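Local coordinates for protein lipoxygenase (Cyanothece sp., PDB 5EK8) that probably inserts molecular oxygen into fatty-acid substrates, as a 9R-lipoxygenase with a non-heme iron centre, at residues A453-L458 with A653-D658. Residues are numbered along the deposited sequence; the frame is centred on the assembly and turned at random.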
loop_
_atom_site.group_PDB
_atom_site.type_symbol
_atom_site.label_atom_id
_atom_site.label_comp_id
_atom_site.label_asym_id
_atom_site.label_seq_id
_atom_site.Cartn_x
_atom_site.Cartn_y
_atom_site.Cartn_z
ATOM N N ALA A 453 1.880 -20.336 2.488
ATOM C CA ALA A 453 3.079 -20.428 3.310
ATOM C C ALA A 453 4.280 -20.871 2.483
ATOM O O ALA A 453 5.354 -20.273 2.562
ATOM C CB ALA A 453 2.854 -21.373 4.464
ATOM N N LYS A 454 4.087 -21.921 1.691
ATOM C CA LYS A 454 5.126 -22.403 0.786
ATOM C C LYS A 454 5.604 -21.271 -0.129
ATOM O O LYS A 454 6.809 -20.977 -0.211
ATOM C CB LYS A 454 4.604 -23.585 -0.041
ATOM C CG LYS A 454 4.243 -24.815 0.790
ATOM C CD LYS A 454 3.237 -25.708 0.070
ATOM C CE LYS A 454 3.889 -26.934 -0.553
ATOM N NZ LYS A 454 4.345 -27.906 0.481
ATOM N N ALA A 455 4.646 -20.630 -0.795
ATOM C CA ALA A 455 4.932 -19.514 -1.695
ATOM C C ALA A 455 5.745 -18.415 -1.013
ATOM O O ALA A 455 6.787 -17.978 -1.517
ATOM C CB ALA A 455 3.636 -18.944 -2.232
ATOM N N ALA A 456 5.258 -17.992 0.148
ATOM C CA ALA A 456 5.856 -16.913 0.922
ATOM C C ALA A 456 7.282 -17.237 1.352
ATOM O O ALA A 456 8.164 -16.388 1.260
ATOM C CB ALA A 456 4.997 -16.605 2.140
ATOM N N ASN A 457 7.512 -18.461 1.814
ATOM C CA ASN A 457 8.852 -18.852 2.241
ATOM C C ASN A 457 9.833 -18.938 1.073
ATOM O O ASN A 457 10.987 -18.506 1.190
ATOM C CB ASN A 457 8.807 -20.181 2.991
ATOM C CG ASN A 457 8.613 -19.997 4.484
ATOM O OD1 ASN A 457 9.567 -19.716 5.215
ATOM N ND2 ASN A 457 7.376 -20.147 4.945
ATOM N N LEU A 458 9.373 -19.483 -0.052
ATOM C CA LEU A 458 10.184 -19.519 -1.267
ATOM C C LEU A 458 10.608 -18.106 -1.668
ATOM O O LEU A 458 11.801 -17.822 -1.887
ATOM C CB LEU A 458 9.409 -20.175 -2.407
ATOM C CG LEU A 458 10.178 -21.076 -3.377
ATOM C CD1 LEU A 458 9.237 -21.574 -4.460
ATOM C CD2 LEU A 458 11.387 -20.371 -3.988
ATOM N N ALA A 653 5.688 -22.454 -10.125
ATOM C CA ALA A 653 4.725 -23.127 -10.993
ATOM C C ALA A 653 4.130 -24.364 -10.308
ATOM O O ALA A 653 2.941 -24.654 -10.452
ATOM C CB ALA A 653 5.378 -23.512 -12.313
ATOM N N GLU A 654 4.962 -25.076 -9.551
ATOM C CA GLU A 654 4.537 -26.282 -8.836
ATOM C C GLU A 654 3.519 -25.973 -7.744
ATOM O O GLU A 654 2.848 -26.870 -7.235
ATOM C CB GLU A 654 5.747 -26.996 -8.227
ATOM C CG GLU A 654 6.668 -27.640 -9.253
ATOM C CD GLU A 654 7.953 -28.160 -8.641
ATOM O OE1 GLU A 654 8.269 -27.771 -7.497
ATOM O OE2 GLU A 654 8.647 -28.957 -9.307
ATOM N N LEU A 655 3.418 -24.697 -7.382
ATOM C CA LEU A 655 2.442 -24.245 -6.402
ATOM C C LEU A 655 1.294 -23.513 -7.092
ATOM O O LEU A 655 0.430 -22.940 -6.436
ATOM C CB LEU A 655 3.110 -23.341 -5.366
ATOM C CG LEU A 655 4.313 -23.954 -4.645
ATOM C CD1 LEU A 655 4.995 -22.928 -3.740
ATOM C CD2 LEU A 655 3.884 -25.184 -3.856
ATOM N N GLY A 656 1.293 -23.538 -8.423
ATOM C CA GLY A 656 0.235 -22.920 -9.202
ATOM C C GLY A 656 0.350 -21.409 -9.265
ATOM O O GLY A 656 -0.653 -20.695 -9.310
ATOM N N ILE A 657 1.586 -20.922 -9.274
ATOM C CA ILE A 657 1.845 -19.488 -9.291
ATOM C C ILE A 657 2.736 -19.070 -10.461
ATOM O O ILE A 657 3.749 -19.708 -10.753
ATOM C CB ILE A 657 2.494 -19.035 -7.967
ATOM C CG1 ILE A 657 1.541 -19.306 -6.800
ATOM C CG2 ILE A 657 2.869 -17.563 -8.028
ATOM C CD1 ILE A 657 2.243 -19.636 -5.497
ATOM N N ASP A 658 2.333 -18.002 -11.141
ATOM C CA ASP A 658 3.154 -17.394 -12.178
ATOM C C ASP A 658 3.935 -16.217 -11.593
ATOM O O ASP A 658 3.348 -15.226 -11.157
ATOM C CB ASP A 658 2.283 -16.938 -13.355
ATOM C CG ASP A 658 3.084 -16.696 -14.626
ATOM O OD1 ASP A 658 4.314 -16.489 -14.533
ATOM O OD2 ASP A 658 2.476 -16.713 -15.722
#
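Leu655 reaches across to Lys454 and Ala455 from the Schellman motif that ends helix 649-653, packing the loop that follows that helix against the first turns of helix 451-473. The motif is closed by the backbone N of Gly656 bonding to Ala653 O at 2.8 Å and by Ile657 N bonding back to Phe652 O; Gly656, with phi at 76°, is its C-prime residue. Leu655 and Ile657 flank this glycine, and the CB atoms of both point toward helix 451-473.

Leu655 buries the most surface and sets both methyls against Lys454, CD1 near its root and CD2 farther out, with CD1 also against the backbone of Ala455. CD1 lies 3.8 Å from Ala455 N and equally 3.8 Å from Lys454 CB. The other methyl, CD2, is 3.7 Å from Lys454 CE. With CG of Leu655 anti to its carbonyl carbon (chi1 -55°) and CD1 anti to CA, the branched end is carried to the helix surface. The aliphatic part of Lys454 runs obliquely over this end, then bends at chi3 (102°) and chi4, leading the amino group away from the loop toward Asp448, with which it makes a long, weak ion pair.

On helix 451-473 itself, Ala455 is buried: its methyl also touches Trp572 of helix 549-574, which places the contact beside a helix that supplies His570 and Asn574 to the iron site, although the contact lies away from the metal. Van der Waals contacts alone join the two segments, mostly between aliphatic groups. Ile657 completes the interaction through the end of its longer branch, whose CD1 stands 3.6 Å from Ala455 CB.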